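Local coordinates for putative fructosamine-3-kinase (Thermobifida fusca YX, PDB 3F7W), which probably acts as a kinase, as a member of the fructosamine kinase family, whose relatives phosphorylate sugar-derived groups on glycated amines, at residues A[142-145]-A[146-150]; A[261-264]-A[265-268]; A[166-169]-A[170-174]; A[253-256]-A[257-261]. All coordinates share one frame; numbering follows the deposited sequence.

Contact 1: A[142-145]-A[146-150]; sequences PEFY and AEQRI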
loop_
_atom_site.group_PDB
_atom_site.type_symbol
_atom_site.label_atom_id
_atom_site.label_comp_id
_atom_site.label_asym_id
_atom_site.label_seq_id
_atom_site.Cartn_x
_atom_site.Cartn_y
_atom_site.Cartn_z
ATOM N N PRO A 142 -2.711 -10.808 15.497
ATOM C CA PRO A 142 -4.167 -11.005 15.467
ATOM C C PRO A 142 -4.952 -9.831 16.040
ATOM O O PRO A 142 -5.946 -9.412 15.450
ATOM C CB PRO A 142 -4.378 -12.284 16.321
ATOM C CG PRO A 142 -3.077 -13.007 16.219
ATOM C CD PRO A 142 -2.034 -11.910 16.205
ATOM N N GLU A 143 -4.490 -9.288 17.162
ATOM C CA GLU A 143 -5.142 -8.122 17.762
ATOM C C GLU A 143 -5.048 -6.870 16.877
ATOM O O GLU A 143 -6.009 -6.129 16.710
ATOM C CB GLU A 143 -4.513 -7.831 19.127
ATOM C CG GLU A 143 -4.839 -8.860 20.215
ATOM C CD GLU A 143 -4.177 -10.239 20.040
ATOM O OE1 GLU A 143 -3.120 -10.388 19.362
ATOM O OE2 GLU A 143 -4.735 -11.196 20.619
ATOM N N PHE A 144 -3.858 -6.608 16.372
ATOM C CA PHE A 144 -3.656 -5.525 15.443
ATOM C C PHE A 144 -4.591 -5.636 14.225
ATOM O O PHE A 144 -5.256 -4.671 13.839
ATOM C CB PHE A 144 -2.185 -5.530 15.009
ATOM C CG PHE A 144 -1.889 -4.643 13.857
ATOM C CD1 PHE A 144 -1.857 -3.267 14.013
ATOM C CD2 PHE A 144 -1.624 -5.188 12.603
ATOM C CE1 PHE A 144 -1.588 -2.449 12.932
ATOM C CE2 PHE A 144 -1.339 -4.364 11.525
ATOM C CZ PHE A 144 -1.324 -3.002 11.697
ATOM N N TYR A 145 -4.651 -6.821 13.620
ATOM C CA TYR A 145 -5.413 -6.988 12.395
ATOM C C TYR A 145 -6.913 -6.814 12.664
ATOM O O TYR A 145 -7.578 -6.024 12.002
ATOM C CB TYR A 145 -5.138 -8.359 11.808
ATOM C CG TYR A 145 -5.626 -8.546 10.391
ATOM C CD1 TYR A 145 -5.151 -7.742 9.366
ATOM C CD2 TYR A 145 -6.527 -9.556 10.064
ATOM C CE1 TYR A 145 -5.569 -7.936 8.037
ATOM C CE2 TYR A 145 -6.942 -9.758 8.750
ATOM C CZ TYR A 145 -6.467 -8.937 7.737
ATOM O OH TYR A 145 -6.875 -9.111 6.429
ATOM N N ALA A 146 -7.421 -7.520 13.675
ATOM C CA ALA A 146 -8.838 -7.442 14.035
ATOM C C ALA A 146 -9.248 -6.003 14.357
ATOM O O ALA A 146 -10.171 -5.464 13.746
ATOM C CB ALA A 146 -9.168 -8.383 15.191
ATOM N N GLU A 147 -8.525 -5.362 15.264
ATOM C CA GLU A 147 -8.965 -4.102 15.863
ATOM C C GLU A 147 -8.632 -2.873 15.008
ATOM O O GLU A 147 -9.376 -1.880 15.023
ATOM C CB GLU A 147 -8.335 -3.929 17.237
ATOM C CG GLU A 147 -8.694 -5.039 18.223
ATOM C CD GLU A 147 -7.839 -5.025 19.468
ATOM O OE1 GLU A 147 -7.374 -3.951 19.852
ATOM O OE2 GLU A 147 -7.662 -6.081 20.102
ATOM N N GLN A 148 -7.528 -2.957 14.275
ATOM C CA GLN A 148 -7.018 -1.829 13.467
ATOM C C GLN A 148 -7.087 -1.998 11.942
ATOM O O GLN A 148 -6.966 -1.003 11.213
ATOM C CB GLN A 148 -5.579 -1.496 13.908
ATOM C CG GLN A 148 -5.587 -1.024 15.366
ATOM C CD GLN A 148 -4.220 -0.771 15.985
ATOM O OE1 GLN A 148 -4.074 -0.995 17.179
ATOM N NE2 GLN A 148 -3.228 -0.271 15.197
ATOM N N ARG A 149 -7.266 -3.230 11.454
ATOM C CA ARG A 149 -7.339 -3.474 10.015
ATOM C C ARG A 149 -8.685 -4.016 9.513
ATOM O O ARG A 149 -8.997 -3.873 8.321
ATOM C CB ARG A 149 -6.172 -4.360 9.553
ATOM C CG ARG A 149 -4.757 -3.685 9.696
ATOM C CD ARG A 149 -4.594 -2.530 8.721
ATOM N NE ARG A 149 -3.357 -1.790 8.875
ATOM C CZ ARG A 149 -3.164 -0.800 9.750
ATOM N NH1 ARG A 149 -4.120 -0.440 10.599
ATOM N NH2 ARG A 149 -2.000 -0.167 9.781
ATOM N N ILE A 150 -9.480 -4.617 10.406
ATOM C CA ILE A 150 -10.762 -5.214 10.018
ATOM C C ILE A 150 -11.947 -4.443 10.586
ATOM O O ILE A 150 -12.783 -3.948 9.822
ATOM C CB ILE A 150 -10.860 -6.714 10.421
ATOM C CG1 ILE A 150 -9.756 -7.536 9.737
ATOM C CG2 ILE A 150 -12.272 -7.291 10.046
ATOM C CD1 ILE A 150 -9.796 -7.490 8.209
#
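Pro142 O takes the N-H of Ala146 at 3.0 Å and Glu143 O that of Glu147, so the helix sets out in regular i to i+4 steps. It then widens into a pi-type turn over 146-150: Tyr145 O accepts from Arg149 N at 2.9 Å and, weakly, from Ile150 N as well. Phe144 O serves Gln148 N in the normal way and has a weak second donor in Arg149 N.

Two polar side chains close in on the Phe144 ring. With CG anti to the backbone N (chi1 169°), the ring comes within range of Gln148 NE2, which meets its edge 3.5 Å from Phe144 CD1 and is hydrogen-bonded to Thr136 O and Asp134 O. Arg149 instead presents a guanidinium face: Phe144 CZ stands over its centre, 3.5 Å from Arg149 CZ, with the two planes 59° apart. All this belongs to helix 141-159, in the helical lobe of a protein-kinase-like fold. Arg149 NH1 also reaches Gln148 O at 3.0 Å, and Asp134 O and Asn135 OD1 take further bonds from the same guanidinium. Cut back to an alanine, Arg149 would probably leave Phe144 CZ without the guanidinium beside it, cost Asn135 OD1 its bond from NH2 and Asp134 O one of its two donors.

Ile150 lies over a face of the Tyr145 ring in a CH-pi contact, CG1 4.0 Å from the ring centroid, while the phenol OH is held by Leu257 O and His261 N. Glu147 OE1 is salt-bridged to Arg138, and Glu143 OE1 is hydrogen-bonded to Thr140.

Contact 2: A[261-264]-A[265-268]; sequences HPLL and VHVC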
loop_
_atom_site.group_PDB
_atom_site.type_symbol
_atom_site.label_atom_id
_atom_site.label_comp_id
_atom_site.label_asym_id
_atom_site.label_seq_id
_atom_site.Cartn_x
_atom_site.Cartn_y
_atom_site.Cartn_z
ATOM N N HIS A 261 -8.791 -7.293 4.818
ATOM C CA HIS A 261 -8.591 -5.860 5.060
ATOM C C HIS A 261 -8.798 -5.056 3.764
ATOM O O HIS A 261 -9.647 -4.172 3.734
ATOM C CB HIS A 261 -7.204 -5.578 5.675
ATOM C CG HIS A 261 -6.792 -4.147 5.573
ATOM N ND1 HIS A 261 -7.448 -3.133 6.255
ATOM C CD2 HIS A 261 -5.811 -3.551 4.852
ATOM C CE1 HIS A 261 -6.880 -1.975 5.951
ATOM N NE2 HIS A 261 -5.891 -2.200 5.099
ATOM N N PRO A 262 -8.016 -5.346 2.689
ATOM C CA PRO A 262 -8.221 -4.559 1.462
ATOM C C PRO A 262 -9.612 -4.659 0.927
ATOM O O PRO A 262 -10.123 -3.669 0.403
ATOM C CB PRO A 262 -7.218 -5.164 0.463
ATOM C CG PRO A 262 -6.814 -6.456 1.032
ATOM C CD PRO A 262 -6.909 -6.292 2.525
ATOM N N LEU A 263 -10.247 -5.834 1.034
ATOM C CA LEU A 263 -11.603 -5.957 0.511
ATOM C C LEU A 263 -12.637 -5.093 1.256
ATOM O O LEU A 263 -13.551 -4.508 0.627
ATOM C CB LEU A 263 -12.058 -7.430 0.441
ATOM C CG LEU A 263 -11.394 -8.192 -0.724
ATOM C CD1 LEU A 263 -11.601 -9.713 -0.548
ATOM C CD2 LEU A 263 -11.888 -7.679 -2.143
ATOM N N LEU A 264 -12.506 -5.016 2.574
ATOM C CA LEU A 264 -13.345 -4.122 3.369
ATOM C C LEU A 264 -13.115 -2.638 3.049
ATOM O O LEU A 264 -14.069 -1.853 2.992
ATOM C CB LEU A 264 -13.142 -4.380 4.859
ATOM C CG LEU A 264 -13.782 -5.683 5.350
ATOM C CD1 LEU A 264 -13.169 -6.067 6.706
ATOM C CD2 LEU A 264 -15.332 -5.566 5.454
ATOM N N VAL A 265 -11.863 -2.268 2.824
ATOM C CA VAL A 265 -11.561 -0.911 2.378
ATOM C C VAL A 265 -12.235 -0.631 1.036
ATOM O O VAL A 265 -12.804 0.434 0.849
ATOM C CB VAL A 265 -10.037 -0.662 2.316
ATOM C CG1 VAL A 265 -9.721 0.716 1.666
ATOM C CG2 VAL A 265 -9.468 -0.728 3.726
ATOM N N HIS A 266 -12.208 -1.595 0.119
ATOM C CA HIS A 266 -12.802 -1.385 -1.213
ATOM C C HIS A 266 -14.322 -1.204 -1.116
ATOM O O HIS A 266 -14.910 -0.336 -1.783
ATOM C CB HIS A 266 -12.416 -2.505 -2.172
ATOM C CG HIS A 266 -10.939 -2.668 -2.311
ATOM N ND1 HIS A 266 -10.062 -1.602 -2.206
ATOM C CD2 HIS A 266 -10.173 -3.768 -2.519
ATOM C CE1 HIS A 266 -8.822 -2.046 -2.316
ATOM N NE2 HIS A 266 -8.861 -3.350 -2.531
ATOM N N VAL A 267 -14.950 -2.007 -0.266
ATOM C CA VAL A 267 -16.389 -1.907 -0.066
ATOM C C VAL A 267 -16.688 -0.530 0.531
ATOM O O VAL A 267 -17.623 0.151 0.103
ATOM C CB VAL A 267 -16.943 -3.050 0.796
ATOM C CG1 VAL A 267 -18.444 -2.788 1.142
ATOM C CG2 VAL A 267 -16.848 -4.359 0.023
ATOM N N CYS A 268 -15.843 -0.079 1.456
ATOM C CA CYS A 268 -16.010 1.280 2.010
ATOM C C CYS A 268 -15.908 2.382 0.980
ATOM O O CYS A 268 -16.746 3.266 0.949
ATOM C CB CYS A 268 -15.010 1.551 3.124
ATOM S SG CYS A 268 -15.425 0.689 4.658
#
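His261 O receives the N-H of Val265 at 3.1 Å in a nearly straight bond, and the same i to i+4 pattern carries on through Leu264 O and Cys268 N, a regular helical run following a kink at 261 and 262.

The striking side chain is His266. Its CG lies anti to the carbonyl carbon, beside the backbone N (chi1 -57°), and this lays the imidazole back over the preceding turn with one face on Pro262 O. Pro262 O is 2.9 Å from His266 CD2 and 3.0 Å from His266 CG. The same oxygen is hydrogen-bonded to His266 N and, besides, lies close under the ring face. Pro262 CB comes up to the far end of the ring, 3.9 Å from His266 NE2. Beyond the two segments, Phe229 meets the imidazole with its ring steeply inclined, and Met225 packs against both Pro262 and His266.

On another side of the helix His261 and Val265 run side by side, pointing the same way. Val265 CG2 approaches the imidazole obliquely, 3.6 Å from His261 CE1, and also rests 3.4 Å from His261 O. ND1 of that ring is engaged with Arg149 O, which joins helix 251-270 to helix 141-159, and Leu264 adds packing there on Ile150, Tyr153 and Leu154.

Since a carbonyl oxygen can only accept, His261 ND1 presumably carries a proton and donates it to the neighbouring helix.

Contact 3: A[166-169]-A[170-174]; sequences GDVR and LVEKV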
loop_
_atom_site.group_PDB
_atom_site.type_symbol
_atom_site.label_atom_id
_atom_site.label_comp_id
_atom_site.label_asym_id
_atom_site.label_seq_id
_atom_site.Cartn_x
_atom_site.Cartn_y
_atom_site.Cartn_z
ATOM N N GLY A 166 -25.804 -10.071 8.462
ATOM C CA GLY A 166 -25.276 -11.417 8.186
ATOM C C GLY A 166 -23.850 -11.395 7.656
ATOM O O GLY A 166 -23.030 -12.217 8.048
ATOM N N ASP A 167 -23.561 -10.448 6.769
ATOM C CA ASP A 167 -22.180 -10.197 6.306
ATOM C C ASP A 167 -21.260 -9.872 7.476
ATOM O O ASP A 167 -20.193 -10.442 7.611
ATOM C CB ASP A 167 -22.128 -9.006 5.350
ATOM C CG ASP A 167 -22.876 -9.233 4.055
ATOM O OD1 ASP A 167 -23.160 -10.397 3.671
ATOM O OD2 ASP A 167 -23.188 -8.207 3.416
ATOM N N VAL A 168 -21.709 -8.970 8.342
ATOM C CA VAL A 168 -20.944 -8.588 9.533
ATOM C C VAL A 168 -20.699 -9.779 10.451
ATOM O O VAL A 168 -19.588 -9.991 10.908
ATOM C CB VAL A 168 -21.660 -7.468 10.319
ATOM C CG1 VAL A 168 -20.999 -7.256 11.702
ATOM C CG2 VAL A 168 -21.665 -6.170 9.491
ATOM N N ARG A 169 -21.742 -10.564 10.711
ATOM C CA ARG A 169 -21.582 -11.771 11.513
ATOM C C ARG A 169 -20.593 -12.763 10.899
ATOM O O ARG A 169 -19.801 -13.374 11.629
ATOM C CB ARG A 169 -22.926 -12.419 11.773
ATOM C CG ARG A 169 -23.644 -11.797 12.973
ATOM C CD ARG A 169 -24.870 -12.614 13.429
ATOM N NE ARG A 169 -25.889 -12.729 12.382
ATOM C CZ ARG A 169 -26.828 -11.818 12.108
ATOM N NH1 ARG A 169 -26.915 -10.678 12.801
ATOM N NH2 ARG A 169 -27.688 -12.052 11.123
ATOM N N LEU A 170 -20.623 -12.900 9.569
ATOM C CA LEU A 170 -19.674 -13.763 8.856
ATOM C C LEU A 170 -18.234 -13.306 9.081
ATOM O O LEU A 170 -17.351 -14.119 9.389
ATOM C CB LEU A 170 -19.991 -13.809 7.349
ATOM C CG LEU A 170 -18.901 -14.401 6.446
ATOM C CD1 LEU A 170 -18.522 -15.841 6.882
ATOM C CD2 LEU A 170 -19.307 -14.342 4.968
ATOM N N VAL A 171 -17.976 -12.007 8.948
ATOM C CA VAL A 171 -16.615 -11.515 9.177
ATOM C C VAL A 171 -16.241 -11.676 10.657
ATOM O O VAL A 171 -15.093 -11.973 10.989
ATOM C CB VAL A 171 -16.412 -10.053 8.684
ATOM C CG1 VAL A 171 -15.001 -9.527 9.079
ATOM C CG2 VAL A 171 -16.614 -9.987 7.179
ATOM N N GLU A 172 -17.208 -11.502 11.541
ATOM C CA GLU A 172 -16.951 -11.667 12.978
ATOM C C GLU A 172 -16.594 -13.112 13.355
ATOM O O GLU A 172 -15.838 -13.324 14.294
ATOM C CB GLU A 172 -18.149 -11.177 13.792
ATOM C CG GLU A 172 -18.238 -9.668 13.815
ATOM C CD GLU A 172 -19.450 -9.131 14.543
ATOM O OE1 GLU A 172 -20.493 -9.812 14.579
ATOM O OE2 GLU A 172 -19.357 -7.996 15.060
ATOM N N LYS A 173 -17.141 -14.090 12.626
ATOM C CA LYS A 173 -16.733 -15.500 12.772
ATOM C C LYS A 173 -15.246 -15.704 12.495
ATOM O O LYS A 173 -14.562 -16.433 13.223
ATOM C CB LYS A 173 -17.540 -16.409 11.840
ATOM C CG LYS A 173 -18.904 -16.727 12.349
ATOM C CD LYS A 173 -19.664 -17.673 11.424
ATOM C CE LYS A 173 -20.884 -18.258 12.140
ATOM N NZ LYS A 173 -22.052 -18.308 11.237
ATOM N N VAL A 174 -14.731 -15.045 11.452
ATOM C CA VAL A 174 -13.327 -15.149 11.138
ATOM C C VAL A 174 -12.499 -14.589 12.288
ATOM O O VAL A 174 -11.526 -15.213 12.709
ATOM C CB VAL A 174 -12.974 -14.399 9.824
ATOM C CG1 VAL A 174 -11.462 -14.467 9.552
ATOM C CG2 VAL A 174 -13.769 -14.981 8.651
#
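Helix 165-176 packs in the helical lobe of this kinase-like fold with one side on helix 141-159 and another on helix 275-286, and Val168 and Glu172 meet one turn apart along it. The turn is regular: Leu170 N bonds to Gly166 O, Val171 N to Asp167 O, Glu172 N to Val168 O at 2.9 Å and Lys173 N to Arg169 O.

Val168 and Glu172 lie side by side and point the same way. Val168 CG1 touches the flat end of the glutamate, 3.7 Å from Glu172 CD and 3.8 Å from OE2. Glu172 CG stays beside the backbone N (chi1 -74°) and rests 3.2 Å from Val168 O, while the chain beyond it is extended and carries the carboxylate back along the previous turn. There OE2 is salt-bridged to Arg155 of helix 141-159, whose side chain also touches Val168.

Arg169 brings only its aliphatic part to Glu172: its CG is 4.1 Å from Glu172 OE1, whereas NE stays 6.5 Å from that oxygen. The arginine bends at chi3 (-61°), and a rim of its guanidinium face passes over Gly166 N. Leu170 CB settles 3.4 Å from Asp167 O, and its side chain packs on Val279 and Ala282 of helix 275-286. Asp167 reaches the same helix through a salt bridge to Arg275.

Charge is therefore used between helices more than along this one: Val168 shields one flank of the Glu172 carboxylate, which would probably strengthen its attraction to Arg155.

Contact 4: A[253-256]-A[257-261]; sequences ARIP and LHQLH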
loop_
_atom_site.group_PDB
_atom_site.type_symbol
_atom_site.label_atom_id
_atom_site.label_comp_id
_atom_site.label_asym_id
_atom_site.label_seq_id
_atom_site.Cartn_x
_atom_site.Cartn_y
_atom_site.Cartn_z
ATOM N N ALA A 253 -2.908 -21.162 1.871
ATOM C CA ALA A 253 -4.224 -21.288 2.503
ATOM C C ALA A 253 -4.650 -20.021 3.253
ATOM O O ALA A 253 -5.854 -19.762 3.409
ATOM C CB ALA A 253 -4.244 -22.492 3.467
ATOM N N ARG A 254 -3.666 -19.260 3.738
ATOM C CA ARG A 254 -3.929 -17.999 4.447
ATOM C C ARG A 254 -4.140 -16.759 3.557
ATOM O O ARG A 254 -4.433 -15.684 4.064
ATOM C CB ARG A 254 -2.798 -17.709 5.438
ATOM C CG ARG A 254 -2.718 -18.690 6.593
ATOM C CD ARG A 254 -1.707 -18.229 7.653
ATOM N NE ARG A 254 -0.347 -18.140 7.111
ATOM C CZ ARG A 254 0.524 -19.145 7.071
ATOM N NH1 ARG A 254 0.211 -20.352 7.551
ATOM N NH2 ARG A 254 1.719 -18.953 6.545
ATOM N N ILE A 255 -4.009 -16.906 2.244
ATOM C CA ILE A 255 -4.206 -15.767 1.340
ATOM C C ILE A 255 -5.553 -15.055 1.541
ATOM O O ILE A 255 -5.564 -13.844 1.692
ATOM C CB ILE A 255 -3.925 -16.122 -0.137
ATOM C CG1 ILE A 255 -2.415 -16.434 -0.316
ATOM C CG2 ILE A 255 -4.389 -14.970 -1.070
ATOM C CD1 ILE A 255 -2.047 -16.965 -1.658
ATOM N N PRO A 256 -6.693 -15.773 1.545
ATOM C CA PRO A 256 -7.953 -15.044 1.819
ATOM C C PRO A 256 -7.997 -14.212 3.119
ATOM O O PRO A 256 -8.547 -13.085 3.123
ATOM C CB PRO A 256 -9.012 -16.162 1.863
ATOM C CG PRO A 256 -8.425 -17.281 1.091
ATOM C CD PRO A 256 -6.930 -17.191 1.236
ATOM N N LEU A 257 -7.459 -14.763 4.206
ATOM C CA LEU A 257 -7.425 -14.072 5.497
ATOM C C LEU A 257 -6.826 -12.701 5.323
ATOM O O LEU A 257 -7.385 -11.699 5.775
ATOM C CB LEU A 257 -6.615 -14.875 6.522
ATOM C CG LEU A 257 -6.389 -14.235 7.897
ATOM C CD1 LEU A 257 -7.690 -14.051 8.635
ATOM C CD2 LEU A 257 -5.387 -15.079 8.707
ATOM N N HIS A 258 -5.687 -12.663 4.635
ATOM C CA HIS A 258 -4.954 -11.416 4.413
ATOM C C HIS A 258 -5.568 -10.457 3.399
ATOM O O HIS A 258 -5.128 -9.307 3.308
ATOM C CB HIS A 258 -3.513 -11.713 4.026
ATOM C CG HIS A 258 -2.708 -12.266 5.155
ATOM N ND1 HIS A 258 -2.293 -11.489 6.212
ATOM C CD2 HIS A 258 -2.264 -13.519 5.409
ATOM C CE1 HIS A 258 -1.627 -12.237 7.068
ATOM N NE2 HIS A 258 -1.597 -13.475 6.608
ATOM N N GLN A 259 -6.554 -10.942 2.643
ATOM C CA GLN A 259 -7.285 -10.145 1.686
ATOM C C GLN A 259 -8.519 -9.469 2.287
ATOM O O GLN A 259 -9.139 -8.625 1.642
ATOM C CB GLN A 259 -7.698 -11.022 0.490
ATOM C CG GLN A 259 -6.499 -11.457 -0.355
ATOM C CD GLN A 259 -6.818 -12.409 -1.492
ATOM O OE1 GLN A 259 -7.832 -13.111 -1.468
ATOM N NE2 GLN A 259 -5.913 -12.484 -2.472
ATOM N N LEU A 260 -8.868 -9.815 3.518
ATOM C CA LEU A 260 -10.070 -9.253 4.129
ATOM C C LEU A 260 -9.957 -7.749 4.362
ATOM O O LEU A 260 -10.902 -7.009 4.085
ATOM C CB LEU A 260 -10.428 -9.996 5.422
ATOM C CG LEU A 260 -10.834 -11.469 5.220
ATOM C CD1 LEU A 260 -11.107 -12.134 6.580
ATOM C CD2 LEU A 260 -12.036 -11.631 4.286
ATOM N N HIS A 261 -8.791 -7.293 4.818
ATOM C CA HIS A 261 -8.591 -5.860 5.060
ATOM C C HIS A 261 -8.798 -5.056 3.764
ATOM O O HIS A 261 -9.647 -4.172 3.734
ATOM C CB HIS A 261 -7.204 -5.578 5.675
ATOM C CG HIS A 261 -6.792 -4.147 5.573
ATOM N ND1 HIS A 261 -7.448 -3.133 6.255
ATOM C CD2 HIS A 261 -5.811 -3.551 4.852
ATOM C CE1 HIS A 261 -6.880 -1.975 5.951
ATOM N NE2 HIS A 261 -5.891 -2.200 5.099
HETATM O O HOH W 1 -7.377 -17.743 4.548
#
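Ala253 O and Leu257 N are joined through a water, which donates to Ala253 O at 2.8 Å and accepts from Leu257 N in place of a direct bond, an early sign that the opening turns of helix 251-270, in the helical lobe, are loosely wound. Arg254 O comes next and meets His258 N at 3.3 Å in a weak bond. His258 CD2 lies 3.3 Å from Arg254 O as well, while the Arg254 guanidinium turns off to a salt bridge with Glu220.

Ile255 follows and carries the main side-chain contact. Its CG2, anti to the backbone N, presses on the amide of Gln259, 3.2 Å from NE2, as the two side chains cross at a slant. NE2 is fastened beyond this contact to Ala224 O of helix 219-229. Shortening Gln259 to an alanine is likely to cost Ala224 O this side-chain donor and open a gap beside Ile255 CG2.

Pro256 has no N-H to give, which fits the kink here. Pro256 O accepts Gln259 N at 3.0 Å, a three-residue step, with the donor 69° out of the carbonyl plane; Ile255 O holds the same N-H only weakly. The proline ring packs on Thr281 and Ala284 of helix 275-286. Gln259 OE1 lies 3.8 Å from Pro256 CA, and Leu260 CG stands 3.5 Å from Pro256 O.

Each contact closes nothing longer than a helical turn, and none nests in or crosses another. From the N terminus, contact 1 comes first, on helix 141-159; contact 3 follows on helix 165-176, the next helix in the chain. Far later, contact 4 lies near the start of helix 251-270 and runs into contact 2 at the shared His261. Space brings them together. Tyr145 and Arg149 of contact 1 bind the backbone of Leu257 and the ring of His261, Ile150 wedges against Val171 and Leu264, and Val174 of contact 3 packs on Leu257 and Leu260. Three helices are thus tied into one core, although contacts 2 and 3 do not touch.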